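Local coordinates for protein thermosome subunit (Methanococcoides burtonii, PDB 3AQ1) that probably acts as a group II chaperonin subunit that binds and hydrolyses ATP to help unfolded proteins fold, at residues A[175-180]-A[261-266]; A[188-193]-A[241-246]; A[232-237]-A[254-259]. One frame throughout, in Å; residues are numbered along the deposited sequence.

Contact 1 (A[175-180]-A[261-266])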
loop_
_atom_site.group_PDB
_atom_site.type_symbol
_atom_site.label_atom_id
_atom_site.label_comp_id
_atom_site.label_asym_id
_atom_site.label_seq_id
_atom_site.Cartn_x
_atom_site.Cartn_y
_atom_site.Cartn_z
ATOM N N GLU A 175 -15.245 -16.250 -19.062
ATOM C CA GLU A 175 -15.482 -16.206 -20.491
ATOM C C GLU A 175 -16.942 -15.903 -20.808
ATOM O O GLU A 175 -17.740 -15.715 -19.895
ATOM C CB GLU A 175 -14.926 -17.462 -21.192
ATOM C CG GLU A 175 -15.647 -18.745 -20.946
ATOM C CD GLU A 175 -14.938 -19.923 -21.602
ATOM O OE1 GLU A 175 -15.452 -20.457 -22.618
ATOM O OE2 GLU A 175 -13.859 -20.312 -21.094
ATOM N N ARG A 176 -17.276 -15.788 -22.092
ATOM C CA ARG A 176 -18.657 -15.525 -22.493
ATOM C C ARG A 176 -19.511 -16.685 -22.026
ATOM O O ARG A 176 -19.089 -17.844 -22.137
ATOM C CB ARG A 176 -18.765 -15.430 -24.004
ATOM C CG ARG A 176 -18.253 -14.164 -24.598
ATOM C CD ARG A 176 -18.155 -14.335 -26.085
ATOM N NE ARG A 176 -17.082 -15.257 -26.417
ATOM C CZ ARG A 176 -16.940 -15.842 -27.600
ATOM N NH1 ARG A 176 -17.821 -15.611 -28.556
ATOM N NH2 ARG A 176 -15.923 -16.664 -27.825
ATOM N N SER A 177 -20.709 -16.387 -21.526
ATOM C CA SER A 177 -21.587 -17.439 -21.016
ATOM C C SER A 177 -22.172 -18.299 -22.125
ATOM O O SER A 177 -22.502 -19.475 -21.900
ATOM C CB SER A 177 -22.718 -16.868 -20.160
ATOM O OG SER A 177 -23.612 -16.133 -20.966
ATOM N N HIS A 178 -22.325 -17.698 -23.304
ATOM C CA HIS A 178 -22.879 -18.380 -24.477
ATOM C C HIS A 178 -21.914 -18.153 -25.631
ATOM O O HIS A 178 -21.413 -17.046 -25.821
ATOM C CB HIS A 178 -24.283 -17.845 -24.815
ATOM C CG HIS A 178 -25.104 -18.755 -25.684
ATOM N ND1 HIS A 178 -24.921 -18.857 -27.048
ATOM C CD2 HIS A 178 -26.142 -19.577 -25.385
ATOM C CE1 HIS A 178 -25.799 -19.710 -27.547
ATOM N NE2 HIS A 178 -26.552 -20.162 -26.560
ATOM N N PRO A 179 -21.639 -19.207 -26.400
ATOM C CA PRO A 179 -20.599 -19.168 -27.433
ATOM C C PRO A 179 -20.996 -18.332 -28.647
ATOM O O PRO A 179 -20.131 -17.967 -29.450
ATOM C CB PRO A 179 -20.448 -20.636 -27.839
ATOM C CG PRO A 179 -21.203 -21.411 -26.812
ATOM C CD PRO A 179 -22.275 -20.526 -26.311
ATOM N N ASN A 180 -22.280 -18.025 -28.793
ATOM C CA ASN A 180 -22.679 -17.202 -29.930
ATOM C C ASN A 180 -22.661 -15.711 -29.631
ATOM O O ASN A 180 -22.977 -14.910 -30.500
ATOM C CB ASN A 180 -24.016 -17.658 -30.525
ATOM C CG ASN A 180 -23.959 -19.086 -31.042
ATOM O OD1 ASN A 180 -22.875 -19.619 -31.298
ATOM N ND2 ASN A 180 -25.119 -19.719 -31.185
ATOM N N ILE A 261 -25.560 -9.357 -27.213
ATOM C CA ILE A 261 -24.982 -8.982 -25.924
ATOM C C ILE A 261 -23.914 -9.935 -25.346
ATOM O O ILE A 261 -24.126 -11.137 -25.190
ATOM C CB ILE A 261 -26.091 -8.690 -24.884
ATOM C CG1 ILE A 261 -26.992 -7.563 -25.392
ATOM C CG2 ILE A 261 -25.486 -8.284 -23.568
ATOM C CD1 ILE A 261 -28.042 -7.137 -24.395
ATOM N N TYR A 262 -22.756 -9.360 -25.045
ATOM C CA TYR A 262 -21.659 -10.060 -24.389
ATOM C C TYR A 262 -21.976 -10.186 -22.891
ATOM O O TYR A 262 -21.928 -9.185 -22.152
ATOM C CB TYR A 262 -20.369 -9.254 -24.581
ATOM C CG TYR A 262 -19.082 -9.939 -24.146
ATOM C CD1 TYR A 262 -18.841 -10.259 -22.806
ATOM C CD2 TYR A 262 -18.089 -10.224 -25.072
ATOM C CE1 TYR A 262 -17.653 -10.864 -22.418
ATOM C CE2 TYR A 262 -16.910 -10.826 -24.694
ATOM C CZ TYR A 262 -16.698 -11.148 -23.374
ATOM O OH TYR A 262 -15.513 -11.747 -23.034
ATOM N N ALA A 263 -22.318 -11.396 -22.443
ATOM C CA ALA A 263 -22.629 -11.598 -21.028
ATOM C C ALA A 263 -21.730 -12.633 -20.366
ATOM O O ALA A 263 -21.374 -13.637 -20.966
ATOM C CB ALA A 263 -24.104 -11.953 -20.823
ATOM N N VAL A 264 -21.351 -12.378 -19.124
ATOM C CA VAL A 264 -20.640 -13.386 -18.359
ATOM C C VAL A 264 -21.417 -13.668 -17.082
ATOM O O VAL A 264 -21.969 -12.763 -16.489
ATOM C CB VAL A 264 -19.170 -12.986 -18.057
ATOM C CG1 VAL A 264 -18.582 -12.154 -19.197
ATOM C CG2 VAL A 264 -19.106 -12.196 -16.824
ATOM N N ARG A 265 -21.468 -14.932 -16.677
ATOM C CA ARG A 265 -22.163 -15.323 -15.458
ATOM C C ARG A 265 -21.167 -15.589 -14.334
ATOM O O ARG A 265 -19.972 -15.705 -14.580
ATOM C CB ARG A 265 -22.996 -16.576 -15.705
ATOM C CG ARG A 265 -22.175 -17.840 -15.807
ATOM C CD ARG A 265 -22.932 -18.989 -16.487
ATOM N NE ARG A 265 -22.110 -20.190 -16.528
ATOM C CZ ARG A 265 -22.192 -21.172 -15.638
ATOM N NH1 ARG A 265 -23.083 -21.113 -14.656
ATOM N NH2 ARG A 265 -21.391 -22.221 -15.734
ATOM N N ARG A 266 -21.679 -15.681 -13.107
ATOM C CA ARG A 266 -20.898 -16.010 -11.905
ATOM C C ARG A 266 -19.559 -15.260 -11.780
ATOM O O ARG A 266 -18.474 -15.857 -11.797
ATOM C CB ARG A 266 -20.720 -17.532 -11.774
ATOM C CG ARG A 266 -22.041 -18.285 -11.827
ATOM C CD ARG A 266 -22.009 -19.659 -11.162
ATOM N NE ARG A 266 -23.319 -20.306 -11.253
ATOM C CZ ARG A 266 -24.375 -19.979 -10.506
ATOM N NH1 ARG A 266 -24.276 -19.011 -9.593
ATOM N NH2 ARG A 266 -25.535 -20.614 -10.678
HETATM O O HOH W 1 -19.888 -16.516 -18.423
#
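Arg176 lays its CG over one face of the Tyr262 ring. CG sits 3.7 Å from the ring centroid, offset toward the rim at CE2 and CZ, so this is a CH-pi contact. Tyr262 CG stands anti to the backbone N (chi1 -171°), and the ring beyond it meets Arg176. The two side chains cross at about a right angle. Beyond the ring, the guanidinium forms a salt bridge with Glu303 and bonds to the backbone O of Met181, while Tyr262 OH bonds to Thr312. An alanine at Tyr262 would probably leave Arg176 CG without its aromatic support and Thr312 without this hydroxyl partner.

Next to this packed part, Ser177 N donates to Ala263 O at 2.9 Å, with an N-H...O angle of 164°. Ser177 OG adds a weak bond to the same oxygen. The contact is looser toward Arg265. Here water 1 donates to Glu175 O (2.7 Å) and accepts from Arg265 N (2.8 Å), bridging the backbones. The side chains of Glu175 and Arg265 are exposed, and Arg265 CD comes no nearer than 4.2 Å to Ser177 CB.

This is structural packing of a loop beside a parallel strand of an alpha/beta sheet, probably in the apical domain. Tyr262 and Val264 bond to the backbone of Asn240, Val242 and Cys244, in parallel pairing with strand 241-244. His178 and Asn180 of the loop rest against helix 250-258.

Contact 2 (A[188-193]-A[241-246])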
loop_
_atom_site.group_PDB
_atom_site.type_symbol
_atom_site.label_atom_id
_atom_site.label_comp_id
_atom_site.label_asym_id
_atom_site.label_seq_id
_atom_site.Cartn_x
_atom_site.Cartn_y
_atom_site.Cartn_z
ATOM N N ALA A 188 -18.256 -0.322 -25.474
ATOM C CA ALA A 188 -19.085 -1.165 -24.641
ATOM C C ALA A 188 -19.936 -0.294 -23.735
ATOM O O ALA A 188 -19.494 0.756 -23.267
ATOM C CB ALA A 188 -18.214 -2.107 -23.828
ATOM N N LYS A 189 -21.166 -0.729 -23.511
ATOM C CA LYS A 189 -22.021 -0.094 -22.525
ATOM C C LYS A 189 -22.323 -1.177 -21.519
ATOM O O LYS A 189 -22.952 -2.177 -21.845
ATOM C CB LYS A 189 -23.299 0.423 -23.176
ATOM C CG LYS A 189 -23.025 1.377 -24.292
ATOM C CD LYS A 189 -22.336 2.626 -23.778
ATOM C CE LYS A 189 -21.769 3.456 -24.916
ATOM N NZ LYS A 189 -21.419 4.807 -24.431
ATOM N N ILE A 190 -21.853 -0.984 -20.297
ATOM C CA ILE A 190 -21.732 -2.089 -19.359
ATOM C C ILE A 190 -22.758 -2.038 -18.246
ATOM O O ILE A 190 -22.940 -1.004 -17.591
ATOM C CB ILE A 190 -20.340 -2.095 -18.746
ATOM C CG1 ILE A 190 -19.310 -2.336 -19.846
ATOM C CG2 ILE A 190 -20.254 -3.132 -17.633
ATOM C CD1 ILE A 190 -17.955 -1.832 -19.513
ATOM N N LEU A 191 -23.420 -3.170 -18.042
ATOM C CA LEU A 191 -24.399 -3.325 -16.973
ATOM C C LEU A 191 -23.851 -4.306 -15.928
ATOM O O LEU A 191 -23.420 -5.399 -16.276
ATOM C CB LEU A 191 -25.728 -3.832 -17.557
ATOM C CG LEU A 191 -26.918 -4.081 -16.629
ATOM C CD1 LEU A 191 -27.507 -2.773 -16.142
ATOM C CD2 LEU A 191 -27.987 -4.915 -17.319
ATOM N N LEU A 192 -23.843 -3.912 -14.658
ATOM C CA LEU A 192 -23.402 -4.816 -13.587
ATOM C C LEU A 192 -24.594 -5.315 -12.775
ATOM O O LEU A 192 -25.375 -4.513 -12.272
ATOM C CB LEU A 192 -22.366 -4.137 -12.677
ATOM C CG LEU A 192 -21.222 -3.501 -13.475
ATOM C CD1 LEU A 192 -20.280 -2.699 -12.603
ATOM C CD2 LEU A 192 -20.475 -4.558 -14.223
ATOM N N LEU A 193 -24.746 -6.636 -12.673
ATOM C CA LEU A 193 -25.824 -7.232 -11.881
ATOM C C LEU A 193 -25.269 -8.030 -10.721
ATOM O O LEU A 193 -24.438 -8.907 -10.911
ATOM C CB LEU A 193 -26.688 -8.167 -12.736
ATOM C CG LEU A 193 -27.311 -7.623 -14.033
ATOM C CD1 LEU A 193 -28.224 -8.650 -14.695
ATOM C CD2 LEU A 193 -28.068 -6.350 -13.770
ATOM N N VAL A 241 -22.894 -5.135 -22.796
ATOM C CA VAL A 241 -22.096 -6.061 -22.037
ATOM C C VAL A 241 -22.734 -6.170 -20.670
ATOM O O VAL A 241 -23.058 -5.151 -20.040
ATOM C CB VAL A 241 -20.671 -5.524 -21.906
ATOM C CG1 VAL A 241 -19.900 -6.307 -20.885
ATOM C CG2 VAL A 241 -19.989 -5.529 -23.269
ATOM N N VAL A 242 -22.946 -7.406 -20.234
ATOM C CA VAL A 242 -23.523 -7.650 -18.924
ATOM C C VAL A 242 -22.599 -8.550 -18.119
ATOM O O VAL A 242 -22.248 -9.637 -18.565
ATOM C CB VAL A 242 -24.886 -8.329 -19.042
ATOM C CG1 VAL A 242 -25.468 -8.557 -17.680
ATOM C CG2 VAL A 242 -25.818 -7.488 -19.867
ATOM N N PHE A 243 -22.193 -8.081 -16.945
ATOM C CA PHE A 243 -21.512 -8.927 -15.967
ATOM C C PHE A 243 -22.479 -9.255 -14.843
ATOM O O PHE A 243 -23.002 -8.365 -14.182
ATOM C CB PHE A 243 -20.280 -8.225 -15.397
ATOM C CG PHE A 243 -19.165 -8.066 -16.381
ATOM C CD1 PHE A 243 -18.290 -9.111 -16.624
ATOM C CD2 PHE A 243 -18.983 -6.869 -17.057
ATOM C CE1 PHE A 243 -17.253 -8.973 -17.541
ATOM C CE2 PHE A 243 -17.949 -6.716 -17.961
ATOM C CZ PHE A 243 -17.075 -7.768 -18.206
ATOM N N CYS A 244 -22.735 -10.534 -14.630
ATOM C CA CYS A 244 -23.654 -10.929 -13.576
ATOM C C CYS A 244 -22.905 -11.668 -12.474
ATOM O O CYS A 244 -22.098 -12.549 -12.736
ATOM C CB CYS A 244 -24.782 -11.792 -14.132
ATOM S SG CYS A 244 -25.989 -12.290 -12.912
ATOM N N GLN A 245 -23.167 -11.298 -11.232
ATOM C CA GLN A 245 -22.466 -11.916 -10.137
ATOM C C GLN A 245 -22.969 -13.344 -9.956
ATOM O O GLN A 245 -22.257 -14.195 -9.444
ATOM C CB GLN A 245 -22.649 -11.101 -8.858
ATOM C CG GLN A 245 -21.950 -11.693 -7.650
ATOM C CD GLN A 245 -22.277 -10.956 -6.373
ATOM O OE1 GLN A 245 -22.348 -9.726 -6.349
ATOM N NE2 GLN A 245 -22.478 -11.705 -5.300
ATOM N N LYS A 246 -24.197 -13.610 -10.386
ATOM C CA LYS A 246 -24.783 -14.926 -10.169
ATOM C C LYS A 246 -25.142 -15.596 -11.480
ATOM O O LYS A 246 -24.550 -15.298 -12.509
ATOM C CB LYS A 246 -25.989 -14.846 -9.228
ATOM C CG LYS A 246 -25.593 -14.788 -7.751
ATOM C CD LYS A 246 -26.495 -13.862 -6.944
ATOM C CE LYS A 246 -25.909 -13.586 -5.556
ATOM N NZ LYS A 246 -26.612 -12.462 -4.854
#
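Ile190, Leu192, Val241 and Phe243 meet on one face of a pair of parallel strands. Ile190 and Val241 lie side by side and point the same way, with Ile190 CG1 4.0 Å from Val241 CB. Phe243 CG is anti to its carbonyl carbon (chi1 -69°), and the CD2 side of the ring meets strand 188-193. Ile190 CG2 lies at the ring edge, near its plane, 4.0 Å from Phe243 CD2. Leu192 CD2 reaches both CB and CD2 of Phe243. Ala188 CB extends this row by touching Val241 CG2. Helix 269-279 packs on this face through contacts with Ile190 and Phe243.

Leu191, Leu193, Val242 and Cys244 occupy the other face. Leu193 CD1 approaches Val242 CG1 at 4.1 Å, and Leu193 CB lies 4.2 Å from Cys244 SG. Val234 of helix 226-235 packs against Leu191, Leu193 and Val242.

Between the faces, the backbones join in the regular parallel pattern. Val241 bonds through N to Lys189 O and through O to Leu191 N. Phe243 does the same with Leu191 O and Leu193 N. The bond from Leu193 N to Phe243 O is 2.9 Å and almost straight (175°). Gln245 N closes the ladder on Leu193 O at 2.7 Å, just past the end of the strand. The polar edge follows: Gln245 is partly exposed, and the exposed Lys246, though poorly ordered, is modelled with NZ bonded to Ser194 O.

Strand 184-193, helix 226-235 and strand 241-244 form a beta-alpha-beta crossover. It probably belongs to the apical domain, as in other group II chaperonins.

Contact 3 (A[232-237]-A[254-259])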
loop_
_atom_site.group_PDB
_atom_site.type_symbol
_atom_site.label_atom_id
_atom_site.label_comp_id
_atom_site.label_asym_id
_atom_site.label_seq_id
_atom_site.Cartn_x
_atom_site.Cartn_y
_atom_site.Cartn_z
ATOM N N GLU A 232 -35.677 -9.584 -21.270
ATOM C CA GLU A 232 -36.013 -8.316 -21.916
ATOM C C GLU A 232 -35.664 -7.089 -21.056
ATOM O O GLU A 232 -35.295 -6.033 -21.579
ATOM C CB GLU A 232 -37.482 -8.287 -22.344
ATOM C CG GLU A 232 -37.851 -7.050 -23.128
ATOM C CD GLU A 232 -37.117 -6.967 -24.455
ATOM O OE1 GLU A 232 -36.729 -8.036 -24.987
ATOM O OE2 GLU A 232 -36.941 -5.833 -24.965
ATOM N N LYS A 233 -35.768 -7.228 -19.740
ATOM C CA LYS A 233 -35.388 -6.134 -18.853
ATOM C C LYS A 233 -33.878 -5.851 -18.926
ATOM O O LYS A 233 -33.453 -4.709 -18.797
ATOM C CB LYS A 233 -35.834 -6.418 -17.415
ATOM C CG LYS A 233 -37.327 -6.728 -17.282
ATOM C CD LYS A 233 -37.725 -6.994 -15.841
ATOM C CE LYS A 233 -39.232 -7.089 -15.681
ATOM N NZ LYS A 233 -39.584 -7.631 -14.338
ATOM N N VAL A 234 -33.072 -6.889 -19.144
ATOM C CA VAL A 234 -31.643 -6.699 -19.352
ATOM C C VAL A 234 -31.407 -6.104 -20.734
ATOM O O VAL A 234 -30.640 -5.147 -20.886
ATOM C CB VAL A 234 -30.828 -8.020 -19.221
ATOM C CG1 VAL A 234 -29.391 -7.793 -19.626
ATOM C CG2 VAL A 234 -30.896 -8.578 -17.800
ATOM N N ILE A 235 -32.069 -6.664 -21.743
ATOM C CA ILE A 235 -31.880 -6.185 -23.112
ATOM C C ILE A 235 -32.245 -4.706 -23.247
ATOM O O ILE A 235 -31.556 -3.948 -23.919
ATOM C CB ILE A 235 -32.710 -6.988 -24.119
ATOM C CG1 ILE A 235 -32.460 -8.487 -23.948
ATOM C CG2 ILE A 235 -32.379 -6.548 -25.518
ATOM C CD1 ILE A 235 -32.492 -9.263 -25.254
ATOM N N ALA A 236 -33.319 -4.313 -22.571
ATOM C CA ALA A 236 -33.838 -2.953 -22.613
ATOM C C ALA A 236 -32.973 -1.887 -21.918
ATOM O O ALA A 236 -33.274 -0.693 -21.986
ATOM C CB ALA A 236 -35.253 -2.928 -22.046
ATOM N N SER A 237 -31.914 -2.306 -21.245
ATOM C CA SER A 237 -31.046 -1.360 -20.554
ATOM C C SER A 237 -30.224 -0.548 -21.533
ATOM O O SER A 237 -29.717 0.503 -21.182
ATOM C CB SER A 237 -30.100 -2.091 -19.594
ATOM O OG SER A 237 -29.162 -2.872 -20.311
ATOM N N TYR A 254 -30.121 -17.150 -24.214
ATOM C CA TYR A 254 -30.439 -17.225 -25.638
ATOM C C TYR A 254 -30.963 -15.888 -26.196
ATOM O O TYR A 254 -30.518 -15.423 -27.243
ATOM C CB TYR A 254 -31.431 -18.360 -25.907
ATOM C CG TYR A 254 -31.885 -18.427 -27.344
ATOM C CD1 TYR A 254 -31.006 -18.804 -28.344
ATOM C CD2 TYR A 254 -33.192 -18.095 -27.704
ATOM C CE1 TYR A 254 -31.409 -18.858 -29.656
ATOM C CE2 TYR A 254 -33.603 -18.148 -29.012
ATOM C CZ TYR A 254 -32.707 -18.530 -29.992
ATOM O OH TYR A 254 -33.094 -18.594 -31.314
ATOM N N TYR A 255 -31.901 -15.277 -25.480
ATOM C CA TYR A 255 -32.435 -13.963 -25.830
ATOM C C TYR A 255 -31.378 -12.871 -25.773
ATOM O O TYR A 255 -31.298 -12.021 -26.666
ATOM C CB TYR A 255 -33.601 -13.609 -24.905
ATOM C CG TYR A 255 -34.752 -14.567 -25.045
ATOM C CD1 TYR A 255 -35.143 -15.031 -26.294
ATOM C CD2 TYR A 255 -35.453 -15.005 -23.936
ATOM C CE1 TYR A 255 -36.195 -15.915 -26.435
ATOM C CE2 TYR A 255 -36.512 -15.888 -24.066
ATOM C CZ TYR A 255 -36.874 -16.339 -25.315
ATOM O OH TYR A 255 -37.922 -17.217 -25.437
ATOM N N ILE A 256 -30.579 -12.896 -24.710
ATOM C CA ILE A 256 -29.515 -11.925 -24.526
ATOM C C ILE A 256 -28.517 -12.099 -25.653
ATOM O O ILE A 256 -28.064 -11.134 -26.270
ATOM C CB ILE A 256 -28.824 -12.106 -23.159
ATOM C CG1 ILE A 256 -29.828 -11.855 -22.037
ATOM C CG2 ILE A 256 -27.653 -11.153 -23.014
ATOM C CD1 ILE A 256 -29.249 -12.030 -20.675
ATOM N N GLU A 257 -28.201 -13.353 -25.929
ATOM C CA GLU A 257 -27.292 -13.696 -27.005
ATOM C C GLU A 257 -27.823 -13.214 -28.352
ATOM O O GLU A 257 -27.086 -12.617 -29.148
ATOM C CB GLU A 257 -27.084 -15.204 -27.031
ATOM C CG GLU A 257 -26.206 -15.660 -28.138
ATOM C CD GLU A 257 -26.982 -16.021 -29.362
ATOM O OE1 GLU A 257 -27.851 -16.911 -29.269
ATOM O OE2 GLU A 257 -26.709 -15.419 -30.418
ATOM N N LYS A 258 -29.103 -13.471 -28.606
ATOM C CA LYS A 258 -29.697 -13.053 -29.871
ATOM C C LYS A 258 -29.701 -11.532 -30.026
ATOM O O LYS A 258 -29.574 -11.030 -31.135
ATOM C CB LYS A 258 -31.083 -13.685 -30.109
ATOM C CG LYS A 258 -31.029 -15.115 -30.714
ATOM C CD LYS A 258 -30.262 -15.119 -32.046
ATOM C CE LYS A 258 -29.759 -16.499 -32.460
ATOM N NZ LYS A 258 -28.471 -16.422 -33.240
ATOM N N ALA A 259 -29.793 -10.803 -28.918
ATOM C CA ALA A 259 -29.693 -9.347 -28.967
ATOM C C ALA A 259 -28.263 -8.786 -29.194
ATOM O O ALA A 259 -28.065 -7.571 -29.212
ATOM C CB ALA A 259 -30.344 -8.718 -27.711
#
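Ile235 and Ile256 mark the nearest backbone approach of two helices, with their CA atoms 6.4 Å apart. Helices 226-235 and 250-258 are successive helices of the alpha/beta fold, each followed by a strand of the same parallel set. Their contact is small and apolar.

Ile235 does most of the touching. Its CG1 is anti to the carbonyl carbon (chi1 -52°), and CD1, carried on CG1, reaches the end of helix 250-258. There CD1 meets Tyr255 O and, just past the helix, Ala259 CB, and it lies 4.1 Å from Ile256 CA. Ile235 CG2 adds a second touch, 3.7 Å from Ala259 CB. CD1 and CG2 of this one residue thus both touch Ala259. Tyr255 CB is only loosely near, at 4.5 Å from Ile235 CD1, while the Tyr255 hydroxyl bonds to Arg228.

Deeper in, Val234 CG1 and Ile256 CD1 face each other loosely at 4.4 Å. Both residues are buried. Val234 also rests on Leu191 and Leu193 of the sheet, and Ile256 touches Ile261. On this side the contact is backed by strand 184-193 and by Ile261, while Ala259 at its rim is exposed.

Val234 O accepts two bonds from Ser237, from N at 3.1 Å and from OG at 2.8 Å.

How the contacts relate
The three contacts lie close together at one end of the elongated chain, probably in the apical domain. The centre of contact 3 is about 12 Å from those of contacts 1 and 2, which are about 10 Å apart. Contacts 1 and 2 share a sheet, in which strand 241-244 lies between strands 184-193 and 262-264. Contact 3 joins the two helices that link these strands in order: 226-235, then 250-258. Along the chain, the segments of contact 1 enclose those of the other two, which alternate. Residues 200-224, not modelled, probably correspond to the helical protrusion of group II chaperonins, so this layered unit probably forms its base.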